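Local coordinates for trehalose-6-phosphate phosphatase (Neosartorya fumigata, PDB 5DXL), which is a phosphatase-family protein of the HAD clan, built from a Rossmann-like core domain and a smaller alpha/beta cap, at residues 117-120 with 121-125; 151-154 with 155-158; 263-266 with 267-270; 10-13 with 14-18. All coordinates share one frame; numbering follows the deposited sequence.

How the contacts relate
The four contacts are turns of helix that fall into two pairs at opposite ends of the molecule. Contacts 1 and 2 lie on helices 112-125 and 148-164, which pack against the four-stranded antiparallel sheet of the cap; their centres are about 12 Å apart, and Val119 CG1 comes within 3.7 Å of Cys158 SG. Contacts 3 and 4 lie on helices 259-270 and 8-17 beside the larger mixed sheet of the core, again with centres about 12 Å apart, and there Thr265 CG2 sits 3.5 Å from Leu11 CD2. Between the pairs the span is large: the centres of contacts 1 and 4 are about 54 Å apart, with about 41 Å between nearest atoms.

Contact 1 (117-120 with 121-125); sequences MEVF and QHFTE
Thr124 reaches back one turn of helix 112-125 to Phe120. Thr124 CB already lies 3.3 Å from Phe120 O. Because OG1 stands beside the residue's own backbone N (chi1 -63°), it leans back along the helix, and Thr124 OG1 donates to Phe120 O at 2.7 Å. The hydroxyl comes from above the carbonyl plane, 41° out of it, while Thr124 N reaches Phe120 O from the opposite face, at 2.8 Å. Trp141 NE1 makes a further, weak hydrogen bond to OG1.

One residue earlier, Val119 and Phe123 run side by side, pointing the same way. Val119 CG1 rests 4.0 Å from Phe123 CD2, and Val119 O lies at the edge of that ring, in its plane, 3.4 Å from Phe123 CD2. Both side chains continue onto helix 148-164, where they meet Cys158. Toward solvent, Gln121 bends at chi2 (63°) and sends NE2 to Glu125 OE2 at 3.1 Å, a nearly straight bond that stays in the amide plane but meets the carboxylate from above.

The helix thus has an apolar flank of Val119, Phe120 and Phe123, and the hydroxyl of Thr124 is satisfied by a main-chain oxygen, consistent with its place beside Trp141 and Ile132 of the cap sheet.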
loop_
_atom_site.group_PDB
_atom_site.type_symbol
_atom_site.label_atom_id
_atom_site.label_comp_id
_atom_site.label_asym_id
_atom_site.label_seq_id
_atom_site.Cartn_x
_atom_site.Cartn_y
_atom_site.Cartn_z
HETATM N N MSE A 117 -18.825 16.607 -7.478
HETATM C CA MSE A 117 -18.810 17.226 -8.799
HETATM C C MSE A 117 -19.591 18.549 -8.808
HETATM O O MSE A 117 -19.138 19.542 -9.372
HETATM C CB MSE A 117 -19.384 16.279 -9.855
HETATM C CG MSE A 117 -18.460 15.127 -10.232
HETATM SE SE MSE A 117 -16.718 15.759 -10.881
HETATM C CE MSE A 117 -17.325 16.688 -12.466
ATOM N N GLU A 118 -20.761 18.544 -8.175
ATOM C CA GLU A 118 -21.601 19.732 -8.125
ATOM C C GLU A 118 -20.863 20.872 -7.418
ATOM O O GLU A 118 -20.839 22.011 -7.906
ATOM C CB GLU A 118 -22.924 19.404 -7.424
ATOM C CG GLU A 118 -24.000 20.450 -7.594
ATOM C CD GLU A 118 -25.355 19.954 -7.126
ATOM O OE1 GLU A 118 -25.521 18.721 -6.980
ATOM O OE2 GLU A 118 -26.248 20.798 -6.902
ATOM N N VAL A 119 -20.248 20.552 -6.284
ATOM C CA VAL A 119 -19.482 21.521 -5.512
ATOM C C VAL A 119 -18.244 21.995 -6.277
ATOM O O VAL A 119 -17.988 23.196 -6.387
ATOM C CB VAL A 119 -19.054 20.939 -4.158
ATOM C CG1 VAL A 119 -18.019 21.831 -3.474
ATOM C CG2 VAL A 119 -20.266 20.721 -3.262
ATOM N N PHE A 120 -17.467 21.056 -6.805
ATOM C CA PHE A 120 -16.300 21.445 -7.589
ATOM C C PHE A 120 -16.683 22.285 -8.818
ATOM O O PHE A 120 -15.973 23.230 -9.171
ATOM C CB PHE A 120 -15.503 20.200 -8.035
ATOM C CG PHE A 120 -14.576 19.625 -6.983
ATOM C CD1 PHE A 120 -14.349 20.255 -5.773
ATOM C CD2 PHE A 120 -13.912 18.424 -7.236
ATOM C CE1 PHE A 120 -13.481 19.699 -4.829
ATOM C CE2 PHE A 120 -13.038 17.867 -6.306
ATOM C CZ PHE A 120 -12.825 18.499 -5.103
ATOM N N GLN A 121 -17.794 21.959 -9.476
ATOM C CA GLN A 121 -18.184 22.701 -10.673
ATOM C C GLN A 121 -18.527 24.138 -10.309
ATOM O O GLN A 121 -18.220 25.078 -11.046
ATOM C CB GLN A 121 -19.377 22.044 -11.370
ATOM C CG GLN A 121 -19.839 22.788 -12.613
ATOM C CD GLN A 121 -18.777 22.830 -13.705
ATOM O OE1 GLN A 121 -17.954 21.920 -13.824
ATOM N NE2 GLN A 121 -18.793 23.892 -14.508
ATOM N N HIS A 122 -19.148 24.284 -9.149
ATOM C CA HIS A 122 -19.537 25.589 -8.636
ATOM C C HIS A 122 -18.316 26.464 -8.420
ATOM O O HIS A 122 -18.272 27.606 -8.892
ATOM C CB HIS A 122 -20.301 25.424 -7.334
ATOM C CG HIS A 122 -20.852 26.702 -6.795
ATOM N ND1 HIS A 122 -20.228 27.418 -5.795
ATOM C CD2 HIS A 122 -21.978 27.383 -7.105
ATOM C CE1 HIS A 122 -20.947 28.492 -5.521
ATOM N NE2 HIS A 122 -22.014 28.493 -6.300
ATOM N N PHE A 123 -17.328 25.919 -7.713
ATOM C CA PHE A 123 -16.100 26.654 -7.435
ATOM C C PHE A 123 -15.273 26.859 -8.693
ATOM O O PHE A 123 -14.565 27.861 -8.810
ATOM C CB PHE A 123 -15.267 25.948 -6.363
ATOM C CG PHE A 123 -15.694 26.269 -4.967
ATOM C CD1 PHE A 123 -15.131 27.342 -4.286
ATOM C CD2 PHE A 123 -16.680 25.525 -4.339
ATOM C CE1 PHE A 123 -15.527 27.653 -2.991
ATOM C CE2 PHE A 123 -17.086 25.827 -3.046
ATOM C CZ PHE A 123 -16.511 26.905 -2.371
ATOM N N THR A 124 -15.356 25.927 -9.641
ATOM C CA THR A 124 -14.635 26.092 -10.895
ATOM C C THR A 124 -15.148 27.301 -11.678
ATOM O O THR A 124 -14.363 28.132 -12.134
ATOM C CB THR A 124 -14.723 24.831 -11.760
ATOM O OG1 THR A 124 -14.077 23.767 -11.053
ATOM C CG2 THR A 124 -14.024 25.040 -13.093
ATOM N N GLU A 125 -16.465 27.412 -11.806
ATOM C CA GLU A 125 -17.062 28.543 -12.510
ATOM C C GLU A 125 -16.689 29.874 -11.851
ATOM O O GLU A 125 -16.679 30.919 -12.506
ATOM C CB GLU A 125 -18.583 28.383 -12.563
ATOM C CG GLU A 125 -19.043 27.199 -13.399
ATOM C CD GLU A 125 -20.472 26.783 -13.095
ATOM O OE1 GLU A 125 -21.060 27.320 -12.130
ATOM O OE2 GLU A 125 -21.005 25.909 -13.814
#

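Contact 2 (151-154 with 155-158); sequences GAFQ and AREC
Gln154 O takes the shortest polar bond here, from Cys158 N at 2.8 Å, an ordinary i to i+4 link in the middle of helix 148-164. The side chains on the outer flank are more distinctive. Glu157 folds back over Phe153: with CG beside its own N, the chain bends at chi2 (-63°), and CG lies over one face of the ring, 3.8 Å from its centroid, in a CH-pi contact. The carboxylate follows almost parallel to the ring, the two planes 11° apart, with Glu157 CD 3.7 Å from Phe153 CE1.

Arg156 also turns back toward the preceding turn, bending at chi3. Its guanidinium lays one face over Ala152 O and Phe153 CA, its plane 60° from that of the phenyl ring. Arg156 NH1 comes to 3.7 Å from Ala152 CB; Arg156 NH2 lies at the edge of the Phe153 ring and 3.5 Å from Phe153 CA.

On the inner flank, Gln154 passes its NE2 to Thr127 OG1, Ala155 meets Trp141 and Leu181, and Cys158 packs on helix 112-125. The helix is therefore amphipathic: its inner flank joins the sheet and helix of the cap, while on the outer one Glu157 CG covers one face of the Phe153 ring and the Arg156 guanidinium lies over the main chain.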
loop_
_atom_site.group_PDB
_atom_site.type_symbol
_atom_site.label_atom_id
_atom_site.label_comp_id
_atom_site.label_asym_id
_atom_site.label_seq_id
_atom_site.Cartn_x
_atom_site.Cartn_y
_atom_site.Cartn_z
ATOM N N GLY A 151 -7.082 31.623 -5.063
ATOM C CA GLY A 151 -7.170 30.174 -5.234
ATOM C C GLY A 151 -7.078 29.427 -3.913
ATOM O O GLY A 151 -7.886 28.526 -3.621
ATOM N N ALA A 152 -6.088 29.791 -3.105
ATOM C CA ALA A 152 -5.892 29.150 -1.813
ATOM C C ALA A 152 -7.099 29.382 -0.911
ATOM O O ALA A 152 -7.526 28.483 -0.186
ATOM C CB ALA A 152 -4.617 29.652 -1.141
ATOM N N PHE A 153 -7.645 30.594 -0.966
ATOM C CA PHE A 153 -8.835 30.940 -0.198
ATOM C C PHE A 153 -10.027 30.085 -0.608
ATOM O O PHE A 153 -10.706 29.492 0.236
ATOM C CB PHE A 153 -9.159 32.428 -0.386
ATOM C CG PHE A 153 -10.521 32.830 0.116
ATOM C CD1 PHE A 153 -10.807 32.821 1.471
ATOM C CD2 PHE A 153 -11.504 33.240 -0.775
ATOM C CE1 PHE A 153 -12.058 33.197 1.934
ATOM C CE2 PHE A 153 -12.763 33.622 -0.319
ATOM C CZ PHE A 153 -13.032 33.598 1.040
ATOM N N GLN A 154 -10.267 30.022 -1.908
ATOM C CA GLN A 154 -11.361 29.226 -2.438
ATOM C C GLN A 154 -11.209 27.767 -2.023
ATOM O O GLN A 154 -12.186 27.097 -1.696
ATOM C CB GLN A 154 -11.413 29.334 -3.962
ATOM C CG GLN A 154 -11.861 30.701 -4.480
ATOM C CD GLN A 154 -13.356 30.905 -4.331
ATOM O OE1 GLN A 154 -13.858 31.070 -3.217
ATOM N NE2 GLN A 154 -14.074 30.887 -5.448
ATOM N N ALA A 155 -9.976 27.280 -2.046
ATOM C CA ALA A 155 -9.730 25.885 -1.689
ATOM C C ALA A 155 -9.999 25.637 -0.208
ATOM O O ALA A 155 -10.585 24.617 0.151
ATOM C CB ALA A 155 -8.309 25.490 -2.055
ATOM N N ARG A 156 -9.605 26.576 0.654
ATOM C CA ARG A 156 -9.910 26.447 2.079
ATOM C C ARG A 156 -11.419 26.440 2.302
ATOM O O ARG A 156 -11.926 25.653 3.095
ATOM C CB ARG A 156 -9.275 27.580 2.898
ATOM C CG ARG A 156 -7.769 27.491 3.007
ATOM C CD ARG A 156 -7.221 28.473 4.030
ATOM N NE ARG A 156 -7.480 29.867 3.670
ATOM C CZ ARG A 156 -6.689 30.596 2.886
ATOM N NH1 ARG A 156 -5.592 30.064 2.354
ATOM N NH2 ARG A 156 -6.991 31.861 2.624
ATOM N N GLU A 157 -12.135 27.310 1.594
ATOM C CA GLU A 157 -13.579 27.399 1.771
ATOM C C GLU A 157 -14.275 26.151 1.241
ATOM O O GLU A 157 -15.184 25.610 1.877
ATOM C CB GLU A 157 -14.122 28.654 1.085
ATOM C CG GLU A 157 -13.478 29.939 1.615
ATOM C CD GLU A 157 -13.768 30.164 3.100
ATOM O OE1 GLU A 157 -14.932 30.477 3.417
ATOM O OE2 GLU A 157 -12.844 30.022 3.944
ATOM N N CYS A 158 -13.811 25.671 0.094
ATOM C CA CYS A 158 -14.384 24.476 -0.511
ATOM C C CYS A 158 -14.113 23.243 0.351
ATOM O O CYS A 158 -14.991 22.399 0.538
ATOM C CB CYS A 158 -13.824 24.289 -1.919
ATOM S SG CYS A 158 -14.509 22.842 -2.786
#

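Contact 3 (263-266 with 267-270)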
loop_
_atom_site.group_PDB
_atom_site.type_symbol
_atom_site.label_atom_id
_atom_site.label_comp_id
_atom_site.label_asym_id
_atom_site.label_seq_id
_atom_site.Cartn_x
_atom_site.Cartn_y
_atom_site.Cartn_z
ATOM N N ILE A 263 15.220 -7.997 -1.824
ATOM C CA ILE A 263 15.211 -9.297 -2.483
ATOM C C ILE A 263 16.177 -10.247 -1.783
ATOM O O ILE A 263 15.846 -11.413 -1.564
ATOM C CB ILE A 263 15.553 -9.173 -3.970
ATOM C CG1 ILE A 263 14.508 -8.293 -4.669
ATOM C CG2 ILE A 263 15.622 -10.552 -4.631
ATOM C CD1 ILE A 263 13.069 -8.802 -4.532
ATOM N N GLY A 264 17.347 -9.742 -1.391
ATOM C CA GLY A 264 18.301 -10.562 -0.654
ATOM C C GLY A 264 17.743 -11.080 0.659
ATOM O O GLY A 264 17.974 -12.236 1.035
ATOM N N THR A 265 17.000 -10.227 1.354
ATOM C CA THR A 265 16.381 -10.594 2.623
ATOM C C THR A 265 15.316 -11.677 2.434
ATOM O O THR A 265 15.277 -12.660 3.188
ATOM C CB THR A 265 15.772 -9.376 3.291
ATOM O OG1 THR A 265 16.836 -8.495 3.658
ATOM C CG2 THR A 265 15.017 -9.772 4.543
ATOM N N ILE A 266 14.467 -11.516 1.425
ATOM C CA ILE A 266 13.441 -12.524 1.178
ATOM C C ILE A 266 14.093 -13.843 0.746
ATOM O O ILE A 266 13.657 -14.913 1.166
ATOM C CB ILE A 266 12.423 -12.044 0.129
ATOM C CG1 ILE A 266 11.717 -10.791 0.642
ATOM C CG2 ILE A 266 11.382 -13.128 -0.133
ATOM C CD1 ILE A 266 10.968 -10.036 -0.439
ATOM N N SER A 267 15.157 -13.768 -0.055
ATOM C CA SER A 267 15.907 -14.978 -0.434
ATOM C C SER A 267 16.449 -15.715 0.785
ATOM O O SER A 267 16.388 -16.948 0.843
ATOM C CB SER A 267 17.052 -14.623 -1.380
ATOM O OG SER A 267 16.542 -14.114 -2.597
HETATM N N MSE A 268 16.962 -14.968 1.760
HETATM C CA MSE A 268 17.447 -15.573 2.998
HETATM C C MSE A 268 16.324 -16.354 3.668
HETATM O O MSE A 268 16.534 -17.479 4.128
HETATM C CB MSE A 268 17.999 -14.515 3.965
HETATM C CG MSE A 268 18.274 -15.060 5.393
HETATM SE SE MSE A 268 18.750 -13.578 6.562
HETATM C CE MSE A 268 16.925 -12.868 6.717
ATOM N N LEU A 269 15.125 -15.770 3.722
ATOM C CA LEU A 269 14.005 -16.472 4.341
ATOM C C LEU A 269 13.655 -17.729 3.543
ATOM O O LEU A 269 13.423 -18.806 4.122
ATOM C CB LEU A 269 12.779 -15.559 4.456
ATOM C CG LEU A 269 12.966 -14.314 5.324
ATOM C CD1 LEU A 269 11.660 -13.532 5.342
ATOM C CD2 LEU A 269 13.394 -14.678 6.746
ATOM N N ASN A 270 13.646 -17.604 2.220
ATOM C CA ASN A 270 13.360 -18.741 1.343
ATOM C C ASN A 270 14.354 -19.873 1.535
ATOM O O ASN A 270 13.983 -21.045 1.470
ATOM C CB ASN A 270 13.376 -18.324 -0.126
ATOM C CG ASN A 270 12.149 -17.507 -0.531
ATOM O OD1 ASN A 270 11.117 -17.544 0.126
ATOM N ND2 ASN A 270 12.265 -16.787 -1.641
#
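Ser267 and Ile263 are joined by two bonds in this part of helix 259-270. Two donors of Ser267 converge on Ile263 O: the backbone N at 2.9 Å, tilted modestly from the carbonyl plane, and OG at 3.0 Å, which arrives from well above it (40° out). The hydroxyl can do this because chi1 of -64° turns OG back along the helix, beside its own N. Next to it, Ile266 and Asn270 lie side by side and point the same way, with Ile266 CG2 4.1 Å from Asn270 ND2. That amide nitrogen bonds to Thr50 O, while Asn270 N takes Ile266 O at 2.9 Å, in the carbonyl plane.

The flank with Gly264 is looser and partly exposed. Gly264 brings no side chain, and the selenomethionine at Met268 is stretched through chi2 before it bends at chi3 (75°), so that Met268 CE comes back to 3.9 Å from Thr265 O.

Helix 259-270 is wedged between several elements of the core domain. Ile263, Ile266 and Asn270 meet helix 45-56, and Ile266 and Leu269 touch Phe25 and Phe23 of strand 21-25, respectively. Thr265, Met268 and Leu269 lean on helix 8-17.

Contact 4 (10-13 with 14-18)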
loop_
_atom_site.group_PDB
_atom_site.type_symbol
_atom_site.label_atom_id
_atom_site.label_comp_id
_atom_site.label_asym_id
_atom_site.label_seq_id
_atom_site.Cartn_x
_atom_site.Cartn_y
_atom_site.Cartn_z
ATOM N N LYS A 10 17.555 -11.630 13.714
ATOM C CA LYS A 10 16.302 -11.573 14.462
ATOM C C LYS A 10 15.114 -11.925 13.574
ATOM O O LYS A 10 14.185 -12.611 14.001
ATOM C CB LYS A 10 16.077 -10.190 15.069
ATOM C CG LYS A 10 16.896 -9.921 16.316
ATOM C CD LYS A 10 16.480 -8.597 16.941
ATOM C CE LYS A 10 17.256 -8.318 18.224
ATOM N NZ LYS A 10 16.998 -6.931 18.716
ATOM N N LEU A 11 15.141 -11.425 12.343
ATOM C CA LEU A 11 14.073 -11.692 11.389
ATOM C C LEU A 11 13.948 -13.184 11.111
ATOM O O LEU A 11 12.849 -13.745 11.157
ATOM C CB LEU A 11 14.332 -10.941 10.080
ATOM C CG LEU A 11 13.210 -11.011 9.042
ATOM C CD1 LEU A 11 12.071 -10.073 9.423
ATOM C CD2 LEU A 11 13.738 -10.704 7.652
ATOM N N LEU A 12 15.080 -13.807 10.803
ATOM C CA LEU A 12 15.096 -15.220 10.449
ATOM C C LEU A 12 14.635 -16.072 11.632
ATOM O O LEU A 12 13.876 -17.029 11.466
ATOM C CB LEU A 12 16.495 -15.634 9.998
ATOM C CG LEU A 12 16.642 -17.104 9.616
ATOM C CD1 LEU A 12 15.721 -17.423 8.447
ATOM C CD2 LEU A 12 18.095 -17.429 9.294
ATOM N N LYS A 13 15.076 -15.710 12.832
ATOM C CA LYS A 13 14.691 -16.452 14.027
ATOM C C LYS A 13 13.174 -16.432 14.244
ATOM O O LYS A 13 12.564 -17.471 14.516
ATOM C CB LYS A 13 15.410 -15.894 15.257
ATOM C CG LYS A 13 15.177 -16.702 16.525
ATOM C CD LYS A 13 15.832 -16.043 17.738
ATOM C CE LYS A 13 15.594 -16.870 18.991
ATOM N NZ LYS A 13 16.018 -16.159 20.224
ATOM N N GLN A 14 12.550 -15.268 14.106
ATOM C CA GLN A 14 11.111 -15.203 14.314
ATOM C C GLN A 14 10.355 -15.867 13.156
ATOM O O GLN A 14 9.304 -16.460 13.362
ATOM C CB GLN A 14 10.651 -13.756 14.509
ATOM C CG GLN A 14 9.206 -13.617 14.957
ATOM C CD GLN A 14 8.900 -14.390 16.248
ATOM O OE1 GLN A 14 9.789 -14.632 17.072
ATOM N NE2 GLN A 14 7.639 -14.771 16.423
ATOM N N TYR A 15 10.901 -15.776 11.945
ATOM C CA TYR A 15 10.318 -16.453 10.778
ATOM C C TYR A 15 10.218 -17.955 11.018
ATOM O O TYR A 15 9.169 -18.564 10.795
ATOM C CB TYR A 15 11.155 -16.182 9.525
ATOM C CG TYR A 15 10.618 -16.795 8.239
ATOM C CD1 TYR A 15 9.522 -16.249 7.584
ATOM C CD2 TYR A 15 11.235 -17.895 7.665
ATOM C CE1 TYR A 15 9.045 -16.795 6.396
ATOM C CE2 TYR A 15 10.761 -18.448 6.481
ATOM C CZ TYR A 15 9.667 -17.887 5.853
ATOM O OH TYR A 15 9.200 -18.447 4.678
ATOM N N ARG A 16 11.316 -18.540 11.480
ATOM C CA ARG A 16 11.351 -19.986 11.752
ATOM C C ARG A 16 10.380 -20.401 12.854
ATOM O O ARG A 16 9.775 -21.471 12.800
ATOM C CB ARG A 16 12.761 -20.414 12.135
ATOM C CG ARG A 16 13.720 -20.472 10.980
ATOM C CD ARG A 16 15.078 -20.989 11.455
ATOM N NE ARG A 16 15.981 -21.221 10.337
ATOM C CZ ARG A 16 17.274 -20.923 10.342
ATOM N NH1 ARG A 16 17.833 -20.378 11.418
ATOM N NH2 ARG A 16 18.008 -21.166 9.264
ATOM N N LYS A 17 10.237 -19.548 13.856
ATOM C CA LYS A 17 9.403 -19.831 15.016
ATOM C C LYS A 17 7.911 -19.731 14.682
ATOM O O LYS A 17 7.079 -20.465 15.222
ATOM C CB LYS A 17 9.773 -18.862 16.140
ATOM C CG LYS A 17 9.157 -19.132 17.493
ATOM C CD LYS A 17 9.765 -18.179 18.519
ATOM C CE LYS A 17 9.133 -18.337 19.888
ATOM N NZ LYS A 17 9.346 -19.703 20.438
ATOM N N ALA A 18 7.577 -18.825 13.774
ATOM C CA ALA A 18 6.188 -18.516 13.476
ATOM C C ALA A 18 5.486 -19.601 12.677
ATOM O O ALA A 18 6.012 -20.092 11.682
ATOM C CB ALA A 18 6.105 -17.188 12.722
#
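Arg16 N bonds back to Leu12 O at 3.0 Å in the last turns of helix 8-17, an alpha-helix packed on the Rossmann-like core of this HAD-clan protein. It is one of four successive i to i+4 bonds that join residues 10-13 to 14-17, from Gln14 N to Lys10 O at 3.1 Å through to Lys17 N and Lys13 O at 3.2 Å. The last is the most bent of the four, with an N-H...O angle of 146°. Ala18 is the first residue to leave helical backbone angles, yet its N still bonds to Gln14 O at 3.0 Å.

Among the side chains, Arg16 does most of the touching across the turn. With CG beside its own N (chi1 -74°) and the chain extended from CG to NE, it runs back along the helix past Leu12 O, which lies 3.5 Å from Arg16 CG. The guanidinium has a long, weak ion pair with Glu277 through NH2. Lys13 and Lys17 extend from the exposed flank.

The other flank, with buried Leu11 and Tyr15, lies against the sheet and helix 259-270. Leu11 packs on Phe211 and Phe239. Gln14 bends at chi2 and gives NE2 to Glu210 O. Tyr15, whose CB sits 3.4 Å from Leu11 O, sends its ring to an edge-to-face meeting with Phe211 and a cation-pi contact with Arg21, and its OH hydrogen-bonds with Asn60 ND2. Back on the outer flank, Leu12 CD2 lies over one face of the Arg16 guanidinium, displaced toward its rim and 3.6 Å from NH1.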